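Local coordinates for precorrin-8x Methyl Mutase (Thermus thermophilus, PDB 1V9C), which catalyses the methyl migration that rearranges precorrin-8X, a step in building the corrin ring of adenosylcobalamin, at the interface of chains A and B. Residues are numbered along the deposited sequence; one frame, centred on the assembly and turned at random. Chains: chain A/B, Precorrin-8x Methyl Mutase.

Contact 1: the interface of chains A and B. Residues chain A 8, 12, 15; chain B 163-164, 186.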
ATOM      1  N   ILE A   8      14.730   9.728  10.310  1.00 77.35           N
ATOM      2  CA  ILE A   8      13.411   9.458  10.866  1.00 75.21           C
ATOM      3  C   ILE A   8      13.203   7.952  10.825  1.00 73.97           C
ATOM      4  O   ILE A   8      12.602   7.364  11.725  1.00 71.39           O
ATOM      5  CB  ILE A   8      12.300  10.125  10.022  1.00 75.83           C
ATOM      6  CG1 ILE A   8      12.570  11.623   9.884  1.00 77.64           C
ATOM      7  CG2 ILE A   8      10.945   9.893  10.670  1.00 76.86           C
ATOM      8  CD1 ILE A   8      11.570  12.352   8.996  1.00 77.94           C
ATOM      9  N   SER A  12      12.235   5.813  14.051  1.00 54.70           N
ATOM     10  CA  SER A  12      10.960   5.129  13.938  1.00 52.27           C
ATOM     11  C   SER A  12      11.150   3.671  14.349  1.00 49.23           C
ATOM     12  O   SER A  12      10.332   3.105  15.068  1.00 47.46           O
ATOM     13  CB  SER A  12      10.447   5.212  12.500  1.00 52.50           C
ATOM     14  OG  SER A  12       9.177   4.599  12.385  1.00 52.98           O
ATOM     15  N   ILE A  15      11.506   3.341  18.104  1.00 46.05           N
ATOM     16  CA  ILE A  15      10.204   3.349  18.746  1.00 45.47           C
ATOM     17  C   ILE A  15       9.546   1.990  18.570  1.00 46.29           C
ATOM     18  O   ILE A  15       8.919   1.471  19.496  1.00 46.42           O
ATOM     19  CB  ILE A  15       9.318   4.451  18.145  1.00 45.61           C
ATOM     20  CG1 ILE A  15      10.058   5.790  18.229  1.00 45.83           C
ATOM     21  CG2 ILE A  15       7.997   4.530  18.897  1.00 48.13           C
ATOM     22  CD1 ILE A  15       9.299   6.975  17.677  1.00 46.20           C
TER
ATOM     23  N   PHE B 163       5.440   6.771  13.254  1.00 41.81           N
ATOM     24  CA  PHE B 163       5.705   7.141  14.638  1.00 45.42           C
ATOM     25  C   PHE B 163       6.396   8.495  14.820  1.00 46.27           C
ATOM     26  O   PHE B 163       6.701   8.904  15.942  1.00 47.40           O
ATOM     27  CB  PHE B 163       6.549   6.035  15.276  1.00 45.85           C
ATOM     28  CG  PHE B 163       5.917   4.669  15.197  1.00 45.64           C
ATOM     29  CD1 PHE B 163       5.221   4.145  16.284  1.00 41.53           C
ATOM     30  CD2 PHE B 163       6.004   3.915  14.028  1.00 47.27           C
ATOM     31  CE1 PHE B 163       4.624   2.896  16.212  1.00 42.11           C
ATOM     32  CE2 PHE B 163       5.408   2.658  13.941  1.00 45.21           C
ATOM     33  CZ  PHE B 163       4.715   2.147  15.039  1.00 45.11           C
ATOM     34  N   VAL B 164       6.633   9.200  13.723  1.00 45.98           N
ATOM     35  CA  VAL B 164       7.287  10.495  13.807  1.00 47.00           C
ATOM     36  C   VAL B 164       6.514  11.586  13.067  1.00 45.03           C
ATOM     37  O   VAL B 164       6.437  11.561  11.839  1.00 44.79           O
ATOM     38  CB  VAL B 164       8.726  10.417  13.230  1.00 51.06           C
ATOM     39  CG1 VAL B 164       9.437  11.743  13.414  1.00 49.87           C
ATOM     40  CG2 VAL B 164       9.508   9.302  13.917  1.00 51.60           C
ATOM     41  N   ARG B 186      -1.711   6.395  14.628  1.00 21.26           N
ATOM     42  CA  ARG B 186      -0.495   6.141  13.867  1.00 24.81           C
ATOM     43  C   ARG B 186      -0.757   5.338  12.593  1.00 24.36           C
ATOM     44  O   ARG B 186       0.115   5.248  11.731  1.00 25.21           O
ATOM     45  CB  ARG B 186       0.532   5.397  14.724  1.00 24.42           C
ATOM     46  CG  ARG B 186       0.635   5.944  16.120  1.00 32.22           C
ATOM     47  CD  ARG B 186       2.042   5.943  16.639  1.00 34.86           C
ATOM     48  NE  ARG B 186       2.468   7.316  16.887  1.00 49.24           N
ATOM     49  CZ  ARG B 186       3.552   7.655  17.571  1.00 51.08           C
ATOM     50  NH1 ARG B 186       4.338   6.717  18.084  1.00 54.73           N
ATOM     51  NH2 ARG B 186       3.843   8.934  17.750  1.00 52.14           N
TER
HETATM   52  O   HOH W   1       7.381   6.572  10.847  1.00 30.81           O
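A:Ile15 and B:Phe163 meet with their side chains running past each other in opposite directions, and this antiparallel overlap sets the character of the patch. Both branches of the isoleucine are used. CG2 lies to one side of the ring plane, outward of its CD1 edge, 3.8 Å from CD1 of B:Phe163, while the longer branch places CD1 3.8 Å from CB of B:Phe163, near the root of the aromatic side chain. A branched aliphatic residue suits this place because it can touch ring and stem together. A:Ser12 approaches from the same face, nearer the ring plane and outward of the other ortho carbon; its hydroxyl OG lies 3.6 Å from CD2 of B:Phe163. With OG anti to the backbone N (chi1 -178°), the hydroxyl also reaches water 1, which is 3.1 Å from OG of A:Ser12 and is held in turn by the backbone N of B:Phe163. The small polar side chain thus lets solvent join the two chains. One turn earlier, A:Ile8 crosses B:Val164 obliquely, its CG2 pressed tightly against CB of the valine at 3.4 Å. Behind the contact, the guanidinium of B:Arg186 lays one face over CA of B:Phe163, 3.6 Å above that plane, and may help to steady the loop. The A residues share one face of helix 8-20, the first helix of the chain, which lies against the B loop between strand 155-158 and helix 166-173.

Contact 2: the interface of chains A and B. Residues chain A 75, 79, 190-191, 194; chain B 75, 79, 191.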
ATOM      1  N   MET A  75       1.229  -1.683  -7.536  1.00 28.88           N
ATOM      2  CA  MET A  75       1.512  -0.932  -6.318  1.00 24.00           C
ATOM      3  C   MET A  75       2.812  -1.467  -5.706  1.00 20.32           C
ATOM      4  O   MET A  75       3.625  -0.712  -5.175  1.00 21.28           O
ATOM      5  CB  MET A  75       0.357  -1.088  -5.318  1.00 29.69           C
ATOM      6  CG  MET A  75       0.518  -0.250  -4.058  1.00 30.82           C
ATOM      7  SD  MET A  75      -1.026   0.090  -3.111  1.00 40.36           S
ATOM      8  CE  MET A  75      -2.245  -0.359  -4.222  1.00 23.62           C
ATOM      9  N   GLY A  79       6.417   0.514  -5.633  1.00 39.82           N
ATOM     10  CA  GLY A  79       6.748   0.731  -4.238  1.00 42.10           C
ATOM     11  C   GLY A  79       8.188   0.387  -3.938  1.00 43.58           C
ATOM     12  O   GLY A  79       8.784   0.892  -2.983  1.00 42.24           O
ATOM     13  N   SER A 190      -0.090  -5.111  -0.426  1.00 17.80           N
ATOM     14  CA  SER A 190       1.080  -4.548  -1.122  1.00 17.28           C
ATOM     15  C   SER A 190       2.085  -3.884  -0.196  1.00 16.13           C
ATOM     16  O   SER A 190       3.295  -4.039  -0.361  1.00 11.35           O
ATOM     17  CB  SER A 190       0.638  -3.525  -2.160  1.00 17.31           C
ATOM     18  OG  SER A 190      -0.214  -4.133  -3.105  1.00 21.04           O
ATOM     19  N   THR A 191       1.590  -3.145   0.788  1.00 16.23           N
ATOM     20  CA  THR A 191       2.502  -2.489   1.715  1.00 21.57           C
ATOM     21  C   THR A 191       3.335  -3.476   2.542  1.00 21.87           C
ATOM     22  O   THR A 191       4.486  -3.205   2.862  1.00 21.34           O
ATOM     23  CB  THR A 191       1.746  -1.548   2.670  1.00 25.37           C
ATOM     24  OG1 THR A 191       1.251  -0.424   1.933  1.00 27.76           O
ATOM     25  CG2 THR A 191       2.669  -1.051   3.770  1.00 26.92           C
ATOM     26  N   VAL A 194       5.961  -4.971   0.122  1.00 21.55           N
ATOM     27  CA  VAL A 194       7.015  -3.981  -0.123  1.00 22.25           C
ATOM     28  C   VAL A 194       7.917  -3.827   1.093  1.00 20.74           C
ATOM     29  O   VAL A 194       9.142  -3.784   0.970  1.00 16.39           O
ATOM     30  CB  VAL A 194       6.432  -2.576  -0.483  1.00 21.00           C
ATOM     31  CG1 VAL A 194       7.569  -1.558  -0.615  1.00 20.74           C
ATOM     32  CG2 VAL A 194       5.638  -2.648  -1.783  1.00 20.90           C
TER
ATOM     33  N   MET B  75       3.395   4.557  -4.739  1.00 25.18           N
ATOM     34  CA  MET B  75       2.500   3.423  -4.485  1.00 22.48           C
ATOM     35  C   MET B  75       1.053   3.870  -4.657  1.00 19.72           C
ATOM     36  O   MET B  75       0.227   3.142  -5.202  1.00 17.66           O
ATOM     37  CB  MET B  75       2.693   2.860  -3.065  1.00 28.79           C
ATOM     38  CG  MET B  75       3.915   1.979  -2.920  1.00 32.88           C
ATOM     39  SD  MET B  75       3.914   1.002  -1.394  1.00 38.59           S
ATOM     40  CE  MET B  75       2.874  -0.367  -1.842  1.00 35.60           C
ATOM     41  N   GLY B  79      -1.064   2.531  -7.363  1.00 29.14           N
ATOM     42  CA  GLY B  79      -2.142   1.753  -6.789  1.00 20.93           C
ATOM     43  C   GLY B  79      -3.469   2.078  -7.446  1.00 22.72           C
ATOM     44  O   GLY B  79      -4.310   1.205  -7.646  1.00 23.89           O
ATOM     45  N   THR B 191      -2.229   2.297   0.968  1.00 16.56           N
ATOM     46  CA  THR B 191      -3.396   1.474   0.716  1.00 16.27           C
ATOM     47  C   THR B 191      -4.699   2.126   1.190  1.00 13.94           C
ATOM     48  O   THR B 191      -5.754   1.956   0.574  1.00 14.00           O
ATOM     49  CB  THR B 191      -3.241   0.092   1.375  1.00 17.26           C
ATOM     50  OG1 THR B 191      -2.119  -0.587   0.793  1.00 25.86           O
ATOM     51  CG2 THR B 191      -4.477  -0.724   1.151  1.00 15.60           C
TER
HETATM   52  O   HOH W   2      -0.797   0.870   3.409  1.00 31.87           O
HETATM   53  O   HOH W   3      -1.246  -3.188   1.708  1.00 34.05           O
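This is a helix-to-helix interface of two copies of one protein, packed about their two-fold axis, where A:Met75 and B:Met75 help to hold the probable dimer together. The helices 74-79 face each other, and Cys78 in the same helix has been seen in an interchain disulfide, which fits such a close pairing. The two methionines cross at about a right angle. The two do not follow the two-fold exactly: CG of A:Met75 is anti to the backbone N (chi1 -176°), whereas CG of B:Met75 turns beside the backbone N (chi1 -78°), a difference that probably lets both chains fit beside the axis. The methyl CE of B:Met75 presses against CG of A:Met75 at 3.2 Å, a tight fit. That methyl also meets A:Val194 tip to tip, 3.6 Å from its CG2. Glycine suits position 79 because its bare CA lets a methionine lie close: CG of B:Met75 is 3.4 Å from CA of A:Gly79, and A:Met75 treats B:Gly79 likewise through CE. Shortening B:Met75 to an alanine removes its CG, SD and CE, and is likely to open a gap between A:Met75 and A:Val194 and leave the A:Met75 chain less restrained. Beside this apolar cluster, the N-terminal turns of the helices starting at Ser190 approach through water. Water 3 links the backbone N of A:Thr191, at 3.0 Å, to the hydroxyl OG1 of B:Thr191, at 2.9 Å.

Contact 3: the interface of chains A and B. Residues chain A 40-42, 187; chain B 40-42, 187.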
ATOM      1  N   THR A  40       2.926  -0.248   8.827  1.00 20.23           N
ATOM      2  CA  THR A  40       1.493  -0.262   9.092  1.00 16.55           C
ATOM      3  C   THR A  40       1.032   0.308  10.455  1.00 17.91           C
ATOM      4  O   THR A  40      -0.158   0.511  10.660  1.00 19.22           O
ATOM      5  CB  THR A  40       0.969  -1.702   9.034  1.00 21.48           C
ATOM      6  OG1 THR A  40       1.567  -2.448  10.108  1.00 18.86           O
ATOM      7  CG2 THR A  40       1.349  -2.372   7.682  1.00 19.78           C
ATOM      8  N   ALA A  41       1.962   0.551  11.367  1.00 18.11           N
ATOM      9  CA  ALA A  41       1.627   1.000  12.721  1.00 26.22           C
ATOM     10  C   ALA A  41       0.668  -0.042  13.318  1.00 29.30           C
ATOM     11  O   ALA A  41      -0.222   0.284  14.092  1.00 32.64           O
ATOM     12  CB  ALA A  41       0.974   2.367  12.697  1.00 24.68           C
ATOM     13  N   ASP A  42       0.859  -1.300  12.930  1.00 30.66           N
ATOM     14  CA  ASP A  42       0.029  -2.404  13.401  1.00 32.38           C
ATOM     15  C   ASP A  42       0.936  -3.468  14.034  1.00 32.93           C
ATOM     16  O   ASP A  42       1.538  -4.276  13.326  1.00 30.27           O
ATOM     17  CB  ASP A  42      -0.740  -3.016  12.226  1.00 28.87           C
ATOM     18  CG  ASP A  42      -1.766  -4.019  12.669  1.00 34.50           C
ATOM     19  OD1 ASP A  42      -1.490  -4.722  13.663  1.00 36.68           O
ATOM     20  OD2 ASP A  42      -2.841  -4.118  12.026  1.00 35.84           O
ATOM     21  N   LYS A 187      -5.203 -10.593   7.018  1.00 29.70           N
ATOM     22  CA  LYS A 187      -4.337  -9.432   6.837  1.00 30.56           C
ATOM     23  C   LYS A 187      -3.135  -9.626   5.908  1.00 30.61           C
ATOM     24  O   LYS A 187      -2.644 -10.747   5.705  1.00 33.63           O
ATOM     25  CB  LYS A 187      -3.856  -8.912   8.198  1.00 27.17           C
ATOM     26  CG  LYS A 187      -4.941  -8.193   9.010  1.00 31.37           C
ATOM     27  CD  LYS A 187      -4.337  -7.371  10.149  1.00 26.28           C
ATOM     28  CE  LYS A 187      -5.422  -6.694  10.976  1.00 34.08           C
ATOM     29  NZ  LYS A 187      -4.898  -5.968  12.175  1.00 33.09           N
TER
ATOM     30  N   THR B  40      -7.675  -3.487   3.926  1.00 24.04           N
ATOM     31  CA  THR B  40      -6.728  -3.878   4.954  1.00 21.36           C
ATOM     32  C   THR B  40      -7.135  -5.080   5.803  1.00 20.01           C
ATOM     33  O   THR B  40      -6.311  -5.635   6.507  1.00 17.42           O
ATOM     34  CB  THR B  40      -6.504  -2.721   5.918  1.00 25.71           C
ATOM     35  OG1 THR B  40      -7.748  -2.411   6.556  1.00 17.68           O
ATOM     36  CG2 THR B  40      -5.997  -1.489   5.163  1.00 25.76           C
ATOM     37  N   ALA B  41      -8.399  -5.468   5.736  1.00 22.50           N
ATOM     38  CA  ALA B  41      -8.903  -6.549   6.578  1.00 25.61           C
ATOM     39  C   ALA B  41      -8.620  -6.075   8.009  1.00 21.98           C
ATOM     40  O   ALA B  41      -8.356  -6.871   8.892  1.00 27.51           O
ATOM     41  CB  ALA B  41      -8.155  -7.856   6.296  1.00 17.24           C
ATOM     42  N   ASP B  42      -8.629  -4.763   8.218  1.00 22.74           N
ATOM     43  CA  ASP B  42      -8.369  -4.217   9.548  1.00 27.44           C
ATOM     44  C   ASP B  42      -9.586  -3.442   9.987  1.00 25.96           C
ATOM     45  O   ASP B  42      -9.778  -2.300   9.572  1.00 25.03           O
ATOM     46  CB  ASP B  42      -7.171  -3.274   9.551  1.00 30.69           C
ATOM     47  CG  ASP B  42      -6.825  -2.785  10.953  1.00 32.54           C
ATOM     48  OD1 ASP B  42      -7.744  -2.665  11.788  1.00 33.38           O
ATOM     49  OD2 ASP B  42      -5.639  -2.513  11.222  1.00 28.14           O
ATOM     50  N   LYS B 187      -1.949   4.766  12.484  1.00 19.69           N
ATOM     51  CA  LYS B 187      -2.309   3.966  11.322  1.00 27.49           C
ATOM     52  C   LYS B 187      -2.721   4.790  10.125  1.00 29.56           C
ATOM     53  O   LYS B 187      -3.237   5.895  10.265  1.00 31.04           O
ATOM     54  CB  LYS B 187      -3.442   3.000  11.651  1.00 22.52           C
ATOM     55  CG  LYS B 187      -3.024   1.871  12.546  1.00 22.02           C
ATOM     56  CD  LYS B 187      -4.091   0.809  12.627  1.00 20.84           C
ATOM     57  CE  LYS B 187      -3.546  -0.393  13.366  1.00 25.42           C
ATOM     58  NZ  LYS B 187      -4.464  -1.544  13.260  1.00 24.05           N
TER
HETATM   59  O   HOH W   4      -3.408  -2.541   9.830  1.00 26.98           O
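A:Asp42 and B:Lys187, with their twins, form a four-residue charged cluster near the two-fold axis. Within each chain the lysine ammonium binds its own aspartate, using the syn lone pair of OD2; the A:Lys187 NZ to A:Asp42 OD2 distance is 2.8 Å. Across the interface the salt bridges are longer: NZ of B:Lys187 is 3.3 Å from OD2 of A:Asp42, a weak hydrogen bond, and NZ of A:Lys187 is 3.7 Å from OD2 of B:Asp42. The carboxylates come from opposite directions with their planes 58° apart, and the lysines probably offset the repulsion between them. Lysine suits this role by its length, since beyond CG each chain runs extended to bring its amine to the centre.

Packing supports the charges. The B:Lys187 stem passes the partner's backbone, with CE 3.5 Å from the carbonyl O of A:Ala41. The methyl CB of A:Ala41 is small enough to sit by CA of B:Lys187, at 3.9 Å.

Solvent completes the cluster: water 4 bridges the two aspartates, 2.8 Å from OD2 of A:Asp42 and 2.6 Å from OD2 of B:Asp42.

The contacts are parts of one two-fold interface. Contact 3 draws the same positions from both chains, and contact 2 shares Met75, Gly79 and Thr191 between them; both lie near the axis, their C-alpha centres about 13 Å apart; contact 1 lies farther out, about 16 Å from contact 3 and 19 Å from contact 2, and recurs with the chains exchanged. A single stretch ties them together: the loop before helix 190-206 gives Arg186 to contact 1 and Lys187 to contact 3, and the helix enters contact 2. Apolar packing, a charged cluster and a reaching N-terminal helix probably jointly fix how the subunits are set.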